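Local coordinates for cytochrome c-550 (Paracoccus denitrificans, PDB 1COT), which probably carries electrons between redox partners by means of a covalently bound heme c, as expected of a class I cytochrome c, at residues A17-Q22 against T35-Y40; K10-C15 against A109-F114; G41-K46 against W71-L76. All coordinates share one frame; numbering follows the deposited sequence.

Contact 1. Residues A17-Q22 against T35-Y40; sequences ACHMIQ and TGPNLY. With HEC (heme c), chain B.
His19 and Pro37 meet through a nearly straight hydrogen bond, ND1-H of His19 donating to O of Pro37 at 2.7 Å. The carbonyl offers an in-plane lone pair, and the oxygen lies within 6° of the imidazole plane. Across the ring NE2 binds the heme iron at 1.9 Å, so the bond to Pro37 is likely to fix the ring's rotation about the iron bond and to make the imidazole a stronger electron donor. Leu39 tightens this end: its CD1 sits over one ring face, 3.7 Å from the centroid. Gly36 is held close too, its N donating to Cys18 O at 2.6 Å, and a CB here would run into CE1 of His19.

Away from the heme the contact becomes polar but stays well bonded. The carboxamide of Asn38, with CG anti to the backbone N (chi1 179°), reaches across to Gln22: ND2 donates to Gln22 O at 2.8 Å, while OD1 accepts from Gln22 N. From the opposite face of the amide plane, Tyr40 N also reaches OD1, closing an Asx turn. The looser side is that of Met20, where a water bridges Met20 N and Gly36 O; of its side chain little more than CG touches Asn38, while its O accepts from Leu39 N. Exposed Thr35 merely lays CB against CB of Cys18. Cys18 SG is joined to heme CAC, and Met100 supplies the second axial ligand: this is the Cys18-His19 end of the CXXCH heme-attachment motif that begins at Cys15, its histidine hydrogen-bonded to a proline carbonyl.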
loop_
_atom_site.group_PDB
_atom_site.type_symbol
_atom_site.label_atom_id
_atom_site.label_comp_id
_atom_site.label_asym_id
_atom_site.label_seq_id
_atom_site.Cartn_x
_atom_site.Cartn_y
_atom_site.Cartn_z
ATOM N N ALA A 17 7.950 10.009 0.891
ATOM C CA ALA A 17 7.608 11.273 0.281
ATOM C C ALA A 17 6.088 11.395 0.156
ATOM O O ALA A 17 5.545 12.498 0.146
ATOM C CB ALA A 17 8.263 11.401 -1.086
ATOM N N CYS A 18 5.382 10.270 0.013
ATOM C CA CYS A 18 3.930 10.281 -0.148
ATOM C C CYS A 18 3.145 9.553 0.915
ATOM O O CYS A 18 1.930 9.674 0.962
ATOM C CB CYS A 18 3.611 9.544 -1.450
ATOM S SG CYS A 18 4.516 10.312 -2.813
ATOM N N HIS A 19 3.833 8.764 1.731
ATOM C CA HIS A 19 3.151 7.996 2.750
ATOM C C HIS A 19 3.796 8.082 4.124
ATOM O O HIS A 19 5.002 7.934 4.262
ATOM C CB HIS A 19 3.269 6.501 2.336
ATOM C CG HIS A 19 2.536 6.055 1.105
ATOM N ND1 HIS A 19 1.156 5.950 1.083
ATOM C CD2 HIS A 19 2.993 5.667 -0.118
ATOM C CE1 HIS A 19 0.804 5.512 -0.118
ATOM N NE2 HIS A 19 1.885 5.341 -0.866
ATOM N N MET A 20 2.964 8.206 5.140
ATOM C CA MET A 20 3.473 8.219 6.484
ATOM C C MET A 20 2.997 6.907 7.106
ATOM O O MET A 20 2.223 6.162 6.502
ATOM C CB MET A 20 2.846 9.400 7.245
ATOM C CG MET A 20 1.363 9.167 7.533
ATOM S SD MET A 20 0.557 10.500 8.462
ATOM C CE MET A 20 0.554 11.814 7.217
ATOM N N ILE A 21 3.452 6.629 8.312
ATOM C CA ILE A 21 3.044 5.456 9.067
ATOM C C ILE A 21 2.666 6.094 10.409
ATOM O O ILE A 21 3.554 6.457 11.176
ATOM C CB ILE A 21 4.110 4.358 9.212
ATOM C CG1 ILE A 21 4.394 3.783 7.818
ATOM C CG2 ILE A 21 3.584 3.248 10.121
ATOM C CD1 ILE A 21 5.376 2.614 7.860
ATOM N N GLN A 22 1.380 6.296 10.692
ATOM C CA GLN A 22 0.951 6.921 11.937
ATOM C C GLN A 22 -0.127 6.099 12.610
ATOM O O GLN A 22 -1.125 5.726 11.988
ATOM C CB GLN A 22 0.424 8.334 11.660
ATOM C CG GLN A 22 0.076 9.162 12.911
ATOM C CD GLN A 22 -0.583 10.444 12.446
ATOM O OE1 GLN A 22 -1.790 10.469 12.176
ATOM N NE2 GLN A 22 0.215 11.502 12.313
ATOM N N THR A 35 0.410 12.637 0.180
ATOM C CA THR A 35 -0.050 12.405 -1.173
ATOM C C THR A 35 -0.746 11.052 -1.234
ATOM O O THR A 35 -1.716 10.861 -1.965
ATOM C CB THR A 35 1.184 12.326 -2.082
ATOM O OG1 THR A 35 1.941 13.520 -1.960
ATOM C CG2 THR A 35 0.800 12.062 -3.533
ATOM N N GLY A 36 -0.215 10.110 -0.459
ATOM C CA GLY A 36 -0.770 8.778 -0.406
ATOM C C GLY A 36 -1.343 8.562 0.991
ATOM O O GLY A 36 -1.116 9.355 1.903
ATOM N N PRO A 37 -2.083 7.477 1.137
ATOM C CA PRO A 37 -2.698 7.136 2.415
ATOM C C PRO A 37 -1.700 6.692 3.471
ATOM O O PRO A 37 -0.584 6.255 3.162
ATOM C CB PRO A 37 -3.583 5.904 2.143
ATOM C CG PRO A 37 -3.545 5.621 0.648
ATOM C CD PRO A 37 -2.558 6.598 0.032
ATOM N N ASN A 38 -2.118 6.789 4.737
ATOM C CA ASN A 38 -1.306 6.368 5.865
ATOM C C ASN A 38 -1.168 4.849 5.716
ATOM O O ASN A 38 -2.159 4.164 5.461
ATOM C CB ASN A 38 -2.107 6.707 7.129
ATOM C CG ASN A 38 -1.435 6.328 8.422
ATOM O OD1 ASN A 38 -0.342 5.746 8.462
ATOM N ND2 ASN A 38 -2.116 6.669 9.505
ATOM N N LEU A 39 0.047 4.320 5.867
ATOM C CA LEU A 39 0.314 2.892 5.738
ATOM C C LEU A 39 0.302 2.098 7.025
ATOM O O LEU A 39 0.480 0.883 6.996
ATOM C CB LEU A 39 1.490 2.561 4.793
ATOM C CG LEU A 39 1.282 3.145 3.391
ATOM C CD1 LEU A 39 2.522 2.899 2.533
ATOM C CD2 LEU A 39 0.063 2.512 2.732
ATOM N N TYR A 40 0.084 2.777 8.146
ATOM C CA TYR A 40 0.040 2.047 9.394
ATOM C C TYR A 40 -1.142 1.096 9.244
ATOM O O TYR A 40 -2.205 1.489 8.760
ATOM C CB TYR A 40 -0.328 2.998 10.545
ATOM C CG TYR A 40 -0.600 2.172 11.776
ATOM C CD1 TYR A 40 -1.866 1.658 12.074
ATOM C CD2 TYR A 40 0.440 1.894 12.662
ATOM C CE1 TYR A 40 -2.148 0.861 13.182
ATOM C CE2 TYR A 40 0.183 1.113 13.784
ATOM C CZ TYR A 40 -1.088 0.606 14.050
ATOM O OH TYR A 40 -1.298 -0.155 15.172
HETATM FE FE HEC B . 1.941 4.481 -2.590
HETATM C CHA HEC B . -1.386 4.011 -2.545
HETATM C CHB HEC B . 2.411 1.495 -1.118
HETATM C CHC HEC B . 5.304 4.955 -2.642
HETATM C CHD HEC B . 1.522 7.550 -3.949
HETATM N NA HEC B . 0.772 3.027 -1.966
HETATM C C1A HEC B . -0.617 3.034 -2.033
HETATM C C2A HEC B . -1.123 1.804 -1.465
HETATM C C3A HEC B . -0.069 1.075 -1.055
HETATM C C4A HEC B . 1.098 1.839 -1.364
HETATM C CMA HEC B . -0.069 -0.288 -0.403
HETATM C CAA HEC B . -2.579 1.440 -1.370
HETATM C CBA HEC B . -3.116 1.897 -0.005
HETATM C CGA HEC B . -4.563 1.520 0.326
HETATM O O1A HEC B . -4.995 2.223 1.198
HETATM O O2A HEC B . -5.215 0.643 -0.187
HETATM N NB HEC B . 3.530 3.460 -2.037
HETATM C C1B HEC B . 3.488 2.263 -1.390
HETATM C C2B HEC B . 4.831 1.866 -1.103
HETATM C C3B HEC B . 5.620 2.833 -1.544
HETATM C C4B HEC B . 4.811 3.813 -2.128
HETATM C CMB HEC B . 5.187 0.527 -0.429
HETATM C CAB HEC B . 7.096 2.806 -1.567
HETATM C CBB HEC B . 7.859 1.701 -2.239
HETATM N NC HEC B . 3.156 5.891 -3.176
HETATM C C1C HEC B . 4.523 5.946 -3.116
HETATM C C2C HEC B . 5.008 7.210 -3.629
HETATM C C3C HEC B . 3.927 7.941 -3.982
HETATM C C4C HEC B . 2.788 7.128 -3.685
HETATM C CMC HEC B . 6.476 7.606 -3.736
HETATM C CAC HEC B . 3.847 9.331 -4.553
HETATM C CBC HEC B . 4.800 10.011 -5.483
HETATM N ND HEC B . 0.378 5.558 -3.175
HETATM C C1D HEC B . 0.418 6.823 -3.703
HETATM C C2D HEC B . -0.938 7.265 -3.967
HETATM C C3D HEC B . -1.730 6.260 -3.546
HETATM C C4D HEC B . -0.919 5.197 -3.073
HETATM C CMD HEC B . -1.342 8.583 -4.587
HETATM C CAD HEC B . -3.200 6.185 -3.698
HETATM C CBD HEC B . -3.353 5.395 -5.035
HETATM C CGD HEC B . -4.653 5.474 -5.742
HETATM O O1D HEC B . -5.642 6.008 -5.300
HETATM O O2D HEC B . -4.670 4.907 -6.865
HETATM O O HOH W 1 0.275 9.481 4.179
#

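Contact 2. Residues K10-C15 against A109-F114; sequences KEFNKC and ADVVAF. With HEC (heme c), chain B.
Asp110 meets Glu11 first, CB of the aspartate facing CG of the glutamate at 4.3 Å. Their carboxylates stay apart, OE2 and OD2 being 4.7 Å from each other, and a single water donates to both oxygens, which probably eases the repulsion of like charges. Each acid also has another partner: OD1 of Asp110 accepts from Asp4 N, and OE1 of Glu11 takes a salt bridge from Lys14 NZ.

One residue on, Val111 comes closest to the backbone of the first segment. Its CB abuts CB of Glu11 at 3.8 Å, while CG2, anti to the backbone N, lies at the edge of the Phe12 ring, 4.0 Å from CD1. The same methyl faces Cys15 SG, the sulfur bonded to heme CAB. Here the N-terminal helix 5-11 and the C-terminal helix 108-117 pack together, the helix pairing characteristic of class I cytochromes c.

A turn further along, Phe114 directs its CE2 at CB of Phe12, 3.8 Å away. The rings are oblique, their planes at 52° and centroids 5.7 Å apart, and Ile21 touches both side chains.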
loop_
_atom_site.group_PDB
_atom_site.type_symbol
_atom_site.label_atom_id
_atom_site.label_comp_id
_atom_site.label_asym_id
_atom_site.label_seq_id
_atom_site.Cartn_x
_atom_site.Cartn_y
_atom_site.Cartn_z
ATOM N N LYS A 10 14.487 0.875 5.620
ATOM C CA LYS A 10 15.330 1.716 4.794
ATOM C C LYS A 10 14.664 1.869 3.431
ATOM O O LYS A 10 14.653 2.945 2.835
ATOM C CB LYS A 10 16.672 1.064 4.533
ATOM C CG LYS A 10 17.572 0.955 5.741
ATOM C CD LYS A 10 18.920 0.406 5.324
ATOM C CE LYS A 10 19.297 -0.864 6.063
ATOM N NZ LYS A 10 20.615 -0.770 6.709
ATOM N N GLU A 11 14.106 0.779 2.914
ATOM C CA GLU A 11 13.442 0.837 1.618
ATOM C C GLU A 11 12.298 1.848 1.624
ATOM O O GLU A 11 11.979 2.490 0.622
ATOM C CB GLU A 11 12.836 -0.533 1.215
ATOM C CG GLU A 11 13.824 -1.663 0.875
ATOM C CD GLU A 11 14.808 -1.375 -0.220
ATOM O OE1 GLU A 11 14.557 -0.294 -0.922
ATOM O OE2 GLU A 11 15.766 -2.099 -0.455
ATOM N N PHE A 12 11.676 1.986 2.795
ATOM C CA PHE A 12 10.564 2.893 3.015
ATOM C C PHE A 12 10.923 4.331 2.716
ATOM O O PHE A 12 10.052 5.180 2.502
ATOM C CB PHE A 12 9.962 2.728 4.419
ATOM C CG PHE A 12 8.566 3.275 4.410
ATOM C CD1 PHE A 12 7.529 2.520 3.872
ATOM C CD2 PHE A 12 8.309 4.549 4.915
ATOM C CE1 PHE A 12 6.240 3.054 3.858
ATOM C CE2 PHE A 12 7.018 5.077 4.908
ATOM C CZ PHE A 12 5.973 4.323 4.372
ATOM N N ASN A 13 12.228 4.631 2.679
ATOM C CA ASN A 13 12.614 5.981 2.364
ATOM C C ASN A 13 12.135 6.332 0.965
ATOM O O ASN A 13 11.995 7.507 0.627
ATOM C CB ASN A 13 14.113 6.232 2.477
ATOM C CG ASN A 13 14.534 6.256 3.932
ATOM O OD1 ASN A 13 13.793 6.745 4.802
ATOM N ND2 ASN A 13 15.709 5.698 4.198
ATOM N N LYS A 14 11.872 5.320 0.141
ATOM C CA LYS A 14 11.390 5.571 -1.210
ATOM C C LYS A 14 9.913 5.892 -1.190
ATOM O O LYS A 14 9.371 6.462 -2.148
ATOM C CB LYS A 14 11.492 4.308 -2.060
ATOM C CG LYS A 14 12.838 4.221 -2.724
ATOM C CD LYS A 14 13.613 3.042 -2.193
ATOM C CE LYS A 14 15.012 3.054 -2.763
ATOM N NZ LYS A 14 15.889 2.148 -2.025
ATOM N N CYS A 15 9.239 5.509 -0.113
ATOM C CA CYS A 15 7.802 5.722 -0.011
ATOM C C CYS A 15 7.370 6.911 0.796
ATOM O O CYS A 15 6.288 7.467 0.601
ATOM C CB CYS A 15 7.188 4.536 0.748
ATOM S SG CYS A 15 7.802 2.945 0.127
ATOM N N ALA A 109 9.645 -7.449 -0.982
ATOM C CA ALA A 109 9.367 -8.201 0.230
ATOM C C ALA A 109 9.855 -7.532 1.514
ATOM O O ALA A 109 9.219 -7.645 2.556
ATOM C CB ALA A 109 9.939 -9.607 0.132
ATOM N N ASP A 110 10.985 -6.835 1.438
ATOM C CA ASP A 110 11.517 -6.169 2.607
ATOM C C ASP A 110 10.615 -5.033 3.026
ATOM O O ASP A 110 10.249 -4.895 4.183
ATOM C CB ASP A 110 12.885 -5.577 2.281
ATOM C CG ASP A 110 13.925 -6.607 1.989
ATOM O OD1 ASP A 110 13.704 -7.783 2.511
ATOM O OD2 ASP A 110 14.903 -6.356 1.320
ATOM N N VAL A 111 10.252 -4.200 2.050
ATOM C CA VAL A 111 9.384 -3.093 2.390
ATOM C C VAL A 111 8.052 -3.623 2.909
ATOM O O VAL A 111 7.479 -3.082 3.852
ATOM C CB VAL A 111 9.283 -2.005 1.318
ATOM C CG1 VAL A 111 8.336 -2.419 0.198
ATOM C CG2 VAL A 111 8.811 -0.702 1.944
ATOM N N VAL A 112 7.550 -4.702 2.306
ATOM C CA VAL A 112 6.292 -5.259 2.763
ATOM C C VAL A 112 6.417 -5.793 4.188
ATOM O O VAL A 112 5.512 -5.648 5.008
ATOM C CB VAL A 112 5.686 -6.225 1.750
ATOM C CG1 VAL A 112 4.525 -6.995 2.372
ATOM C CG2 VAL A 112 5.210 -5.447 0.539
ATOM N N ALA A 113 7.561 -6.397 4.492
ATOM C CA ALA A 113 7.803 -6.925 5.826
ATOM C C ALA A 113 7.734 -5.798 6.858
ATOM O O ALA A 113 7.227 -5.957 7.965
ATOM C CB ALA A 113 9.160 -7.621 5.890
ATOM N N PHE A 114 8.252 -4.642 6.494
ATOM C CA PHE A 114 8.235 -3.515 7.382
ATOM C C PHE A 114 6.810 -3.016 7.540
ATOM O O PHE A 114 6.419 -2.593 8.621
ATOM C CB PHE A 114 9.068 -2.423 6.741
ATOM C CG PHE A 114 9.085 -1.160 7.530
ATOM C CD1 PHE A 114 9.689 -1.122 8.788
ATOM C CD2 PHE A 114 8.539 -0.018 6.956
ATOM C CE1 PHE A 114 9.746 0.069 9.517
ATOM C CE2 PHE A 114 8.603 1.180 7.668
ATOM C CZ PHE A 114 9.196 1.205 8.930
HETATM FE FE HEC B . 1.941 4.481 -2.590
HETATM C CHA HEC B . -1.386 4.011 -2.545
HETATM C CHB HEC B . 2.411 1.495 -1.118
HETATM C CHC HEC B . 5.304 4.955 -2.642
HETATM C CHD HEC B . 1.522 7.550 -3.949
HETATM N NA HEC B . 0.772 3.027 -1.966
HETATM C C1A HEC B . -0.617 3.034 -2.033
HETATM C C2A HEC B . -1.123 1.804 -1.465
HETATM C C3A HEC B . -0.069 1.075 -1.055
HETATM C C4A HEC B . 1.098 1.839 -1.364
HETATM C CMA HEC B . -0.069 -0.288 -0.403
HETATM C CAA HEC B . -2.579 1.440 -1.370
HETATM C CBA HEC B . -3.116 1.897 -0.005
HETATM C CGA HEC B . -4.563 1.520 0.326
HETATM O O1A HEC B . -4.995 2.223 1.198
HETATM O O2A HEC B . -5.215 0.643 -0.187
HETATM N NB HEC B . 3.530 3.460 -2.037
HETATM C C1B HEC B . 3.488 2.263 -1.390
HETATM C C2B HEC B . 4.831 1.866 -1.103
HETATM C C3B HEC B . 5.620 2.833 -1.544
HETATM C C4B HEC B . 4.811 3.813 -2.128
HETATM C CMB HEC B . 5.187 0.527 -0.429
HETATM C CAB HEC B . 7.096 2.806 -1.567
HETATM C CBB HEC B . 7.859 1.701 -2.239
HETATM N NC HEC B . 3.156 5.891 -3.176
HETATM C C1C HEC B . 4.523 5.946 -3.116
HETATM C C2C HEC B . 5.008 7.210 -3.629
HETATM C C3C HEC B . 3.927 7.941 -3.982
HETATM C C4C HEC B . 2.788 7.128 -3.685
HETATM C CMC HEC B . 6.476 7.606 -3.736
HETATM C CAC HEC B . 3.847 9.331 -4.553
HETATM C CBC HEC B . 4.800 10.011 -5.483
HETATM N ND HEC B . 0.378 5.558 -3.175
HETATM C C1D HEC B . 0.418 6.823 -3.703
HETATM C C2D HEC B . -0.938 7.265 -3.967
HETATM C C3D HEC B . -1.730 6.260 -3.546
HETATM C C4D HEC B . -0.919 5.197 -3.073
HETATM C CMD HEC B . -1.342 8.583 -4.587
HETATM C CAD HEC B . -3.200 6.185 -3.698
HETATM C CBD HEC B . -3.353 5.395 -5.035
HETATM C CGD HEC B . -4.653 5.474 -5.742
HETATM O O1D HEC B . -5.642 6.008 -5.300
HETATM O O2D HEC B . -4.670 4.907 -6.865
HETATM O O HOH W 2 16.581 -4.181 1.009
#

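Contact 3. Residues G41-K46 against W71-L76; sequences GVVGRK and WTEADL. With HEC (heme c), chain B.
Trp71 lies obliquely across Val42, whose CG2 comes to 3.5 Å from CD1 on the pyrrole part of the indole. The methyl is anti to the backbone N of Val42, and that torsion carries it to the ring. A second aliphatic group, CD2 of Leu76, sits over one indole face near its rim, 3.5 Å above the plane, and also touches the heme methyl CMA. Branched side chains from both segments thus touch the indole, which also meets the rings of Tyr79 and Trp86. Its NE1 points, in the ring plane, at propionate oxygen O2A of the heme, a 2.8 Å hydrogen bond with an angle of 166° at the proton.

The other oxygen of that propionate, O1A, is taken by Arg45, which approaches from the other segment. Its NH2 donates to O1A at 3.0 Å, the oxygen lying near the guanidinium plane, while NH1 has Asn38 O as its probable partner. One carboxylate therefore receives at least two donors, one from each segment, and the positive guanidinium would be expected to favour its charged form. In a class I cytochrome c this is the part of the heme crevice where a propionate is hydrogen-bonded by the protein. An alanine in place of Trp71 would probably leave O2A without its indole donor and open a gap beside Val42 and Leu76.

Two backbone hydrogen bonds also join the segments. Val42 to Arg45 form a type II turn in which Gly44 takes a conformation suited to glycine; its N donates to Trp71 O at 2.8 Å, and Trp71 N returns a bond to Arg45 O. Beyond the indole, Val43 packs against Leu76, CG2 to CD1 at 3.7 Å. Thr72 N-caps the helix that carries Leu76, its OG1 accepting from Asp75 N.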
loop_
_atom_site.group_PDB
_atom_site.type_symbol
_atom_site.label_atom_id
_atom_site.label_comp_id
_atom_site.label_asym_id
_atom_site.label_seq_id
_atom_site.Cartn_x
_atom_site.Cartn_y
_atom_site.Cartn_z
ATOM N N GLY A 41 -0.933 -0.154 9.661
ATOM C CA GLY A 41 -1.941 -1.195 9.609
ATOM C C GLY A 41 -2.433 -1.536 8.213
ATOM O O GLY A 41 -3.556 -2.025 8.059
ATOM N N VAL A 42 -1.623 -1.297 7.178
ATOM C CA VAL A 42 -2.082 -1.610 5.825
ATOM C C VAL A 42 -2.265 -3.096 5.585
ATOM O O VAL A 42 -3.164 -3.516 4.857
ATOM C CB VAL A 42 -1.259 -0.959 4.702
ATOM C CG1 VAL A 42 0.170 -1.511 4.695
ATOM C CG2 VAL A 42 -1.915 -1.130 3.345
ATOM N N VAL A 43 -1.414 -3.912 6.204
ATOM C CA VAL A 43 -1.573 -5.342 5.997
ATOM C C VAL A 43 -2.823 -5.799 6.717
ATOM O O VAL A 43 -2.977 -5.570 7.920
ATOM C CB VAL A 43 -0.357 -6.132 6.469
ATOM C CG1 VAL A 43 -0.496 -7.607 6.109
ATOM C CG2 VAL A 43 0.919 -5.546 5.872
ATOM N N GLY A 44 -3.720 -6.452 5.987
ATOM C CA GLY A 44 -4.961 -6.932 6.544
ATOM C C GLY A 44 -6.067 -5.896 6.411
ATOM O O GLY A 44 -7.237 -6.184 6.680
ATOM N N ARG A 45 -5.720 -4.696 5.970
ATOM C CA ARG A 45 -6.735 -3.666 5.813
ATOM C C ARG A 45 -7.459 -3.794 4.477
ATOM O O ARG A 45 -6.842 -4.141 3.473
ATOM C CB ARG A 45 -5.997 -2.348 5.848
ATOM C CG ARG A 45 -6.847 -1.123 5.681
ATOM C CD ARG A 45 -5.997 0.076 6.072
ATOM N NE ARG A 45 -5.431 0.778 4.933
ATOM C CZ ARG A 45 -4.425 1.648 5.057
ATOM N NH1 ARG A 45 -3.876 1.922 6.239
ATOM N NH2 ARG A 45 -3.968 2.257 3.971
ATOM N N LYS A 46 -8.760 -3.487 4.444
ATOM C CA LYS A 46 -9.514 -3.551 3.200
ATOM C C LYS A 46 -8.901 -2.580 2.196
ATOM O O LYS A 46 -8.494 -1.474 2.551
ATOM C CB LYS A 46 -10.949 -3.094 3.446
ATOM C CG LYS A 46 -11.887 -3.306 2.269
ATOM C CD LYS A 46 -13.322 -2.852 2.535
ATOM C CE LYS A 46 -14.313 -3.328 1.495
ATOM N NZ LYS A 46 -13.979 -2.846 0.147
ATOM N N TRP A 71 -5.592 -6.223 1.968
ATOM C CA TRP A 71 -4.233 -6.414 1.530
ATOM C C TRP A 71 -3.465 -7.509 2.232
ATOM O O TRP A 71 -3.372 -7.543 3.459
ATOM C CB TRP A 71 -3.444 -5.156 1.898
ATOM C CG TRP A 71 -3.704 -4.019 0.986
ATOM C CD1 TRP A 71 -4.239 -2.830 1.346
ATOM C CD2 TRP A 71 -3.411 -3.959 -0.409
ATOM N NE1 TRP A 71 -4.301 -2.006 0.251
ATOM C CE2 TRP A 71 -3.802 -2.677 -0.839
ATOM C CE3 TRP A 71 -2.854 -4.868 -1.314
ATOM C CZ2 TRP A 71 -3.650 -2.295 -2.180
ATOM C CZ3 TRP A 71 -2.715 -4.489 -2.636
ATOM C CH2 TRP A 71 -3.106 -3.212 -3.058
ATOM N N THR A 72 -2.894 -8.407 1.451
ATOM C CA THR A 72 -2.087 -9.484 1.977
ATOM C C THR A 72 -0.663 -9.108 1.610
ATOM O O THR A 72 -0.472 -8.277 0.722
ATOM C CB THR A 72 -2.392 -10.838 1.315
ATOM O OG1 THR A 72 -2.155 -10.745 -0.075
ATOM C CG2 THR A 72 -3.838 -11.213 1.593
ATOM N N GLU A 73 0.332 -9.694 2.268
ATOM C CA GLU A 73 1.703 -9.363 1.923
ATOM C C GLU A 73 1.992 -9.684 0.451
ATOM O O GLU A 73 2.643 -8.918 -0.259
ATOM C CB GLU A 73 2.714 -10.070 2.852
ATOM C CG GLU A 73 2.875 -9.371 4.209
ATOM C CD GLU A 73 3.783 -10.116 5.152
ATOM O OE1 GLU A 73 4.993 -9.981 5.164
ATOM O OE2 GLU A 73 3.125 -10.920 5.951
ATOM N N ALA A 74 1.494 -10.824 -0.024
ATOM C CA ALA A 74 1.718 -11.195 -1.412
ATOM C C ALA A 74 1.140 -10.185 -2.391
ATOM O O ALA A 74 1.780 -9.791 -3.363
ATOM C CB ALA A 74 1.135 -12.569 -1.686
ATOM N N ASP A 75 -0.087 -9.754 -2.122
ATOM C CA ASP A 75 -0.736 -8.790 -2.981
ATOM C C ASP A 75 0.005 -7.472 -2.933
ATOM O O ASP A 75 0.146 -6.782 -3.937
ATOM C CB ASP A 75 -2.165 -8.580 -2.476
ATOM C CG ASP A 75 -3.103 -9.613 -3.007
ATOM O OD1 ASP A 75 -2.487 -10.577 -3.640
ATOM O OD2 ASP A 75 -4.301 -9.554 -2.884
ATOM N N LEU A 76 0.462 -7.120 -1.736
ATOM C CA LEU A 76 1.181 -5.875 -1.584
ATOM C C LEU A 76 2.461 -5.906 -2.408
ATOM O O LEU A 76 2.804 -4.924 -3.073
ATOM C CB LEU A 76 1.472 -5.496 -0.119
ATOM C CG LEU A 76 0.275 -4.985 0.694
ATOM C CD1 LEU A 76 0.567 -5.151 2.182
ATOM C CD2 LEU A 76 0.022 -3.508 0.383
HETATM FE FE HEC B . 1.941 4.481 -2.590
HETATM C CHA HEC B . -1.386 4.011 -2.545
HETATM C CHB HEC B . 2.411 1.495 -1.118
HETATM C CHC HEC B . 5.304 4.955 -2.642
HETATM C CHD HEC B . 1.522 7.550 -3.949
HETATM N NA HEC B . 0.772 3.027 -1.966
HETATM C C1A HEC B . -0.617 3.034 -2.033
HETATM C C2A HEC B . -1.123 1.804 -1.465
HETATM C C3A HEC B . -0.069 1.075 -1.055
HETATM C C4A HEC B . 1.098 1.839 -1.364
HETATM C CMA HEC B . -0.069 -0.288 -0.403
HETATM C CAA HEC B . -2.579 1.440 -1.370
HETATM C CBA HEC B . -3.116 1.897 -0.005
HETATM C CGA HEC B . -4.563 1.520 0.326
HETATM O O1A HEC B . -4.995 2.223 1.198
HETATM O O2A HEC B . -5.215 0.643 -0.187
HETATM N NB HEC B . 3.530 3.460 -2.037
HETATM C C1B HEC B . 3.488 2.263 -1.390
HETATM C C2B HEC B . 4.831 1.866 -1.103
HETATM C C3B HEC B . 5.620 2.833 -1.544
HETATM C C4B HEC B . 4.811 3.813 -2.128
HETATM C CMB HEC B . 5.187 0.527 -0.429
HETATM C CAB HEC B . 7.096 2.806 -1.567
HETATM C CBB HEC B . 7.859 1.701 -2.239
HETATM N NC HEC B . 3.156 5.891 -3.176
HETATM C C1C HEC B . 4.523 5.946 -3.116
HETATM C C2C HEC B . 5.008 7.210 -3.629
HETATM C C3C HEC B . 3.927 7.941 -3.982
HETATM C C4C HEC B . 2.788 7.128 -3.685
HETATM C CMC HEC B . 6.476 7.606 -3.736
HETATM C CAC HEC B . 3.847 9.331 -4.553
HETATM C CBC HEC B . 4.800 10.011 -5.483
HETATM N ND HEC B . 0.378 5.558 -3.175
HETATM C C1D HEC B . 0.418 6.823 -3.703
HETATM C C2D HEC B . -0.938 7.265 -3.967
HETATM C C3D HEC B . -1.730 6.260 -3.546
HETATM C C4D HEC B . -0.919 5.197 -3.073
HETATM C CMD HEC B . -1.342 8.583 -4.587
HETATM C CAD HEC B . -3.200 6.185 -3.698
HETATM C CBD HEC B . -3.353 5.395 -5.035
HETATM C CGD HEC B . -4.653 5.474 -5.742
HETATM O O1D HEC B . -5.642 6.008 -5.300
HETATM O O2D HEC B . -4.670 4.907 -6.865
#

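How the contacts relate
All three contacts touch the one heme c, from different sides. Contact 2, joining the chain's two terminal parts, closes a loop within which contacts 1 and 3 follow each other in series. Contacts 1 and 2 have centres about 12 Å apart and share an apolar boundary, where Ile21 CD1 lies 3.5 Å from Phe114 CE2. Contact 3 is about 14 Å by centres from each of the others. Its link to contact 1 is polar: Arg45 NH1 probably bonds to Asn38 O at 2.9 Å, tying the 35-40 loop facing the histidine ligand to the propionate site. Its link to contact 2 is packing, Val112 CG1 lying 3.4 Å from Glu73 CG and Val112 CG2 3.8 Å from Leu76 CB.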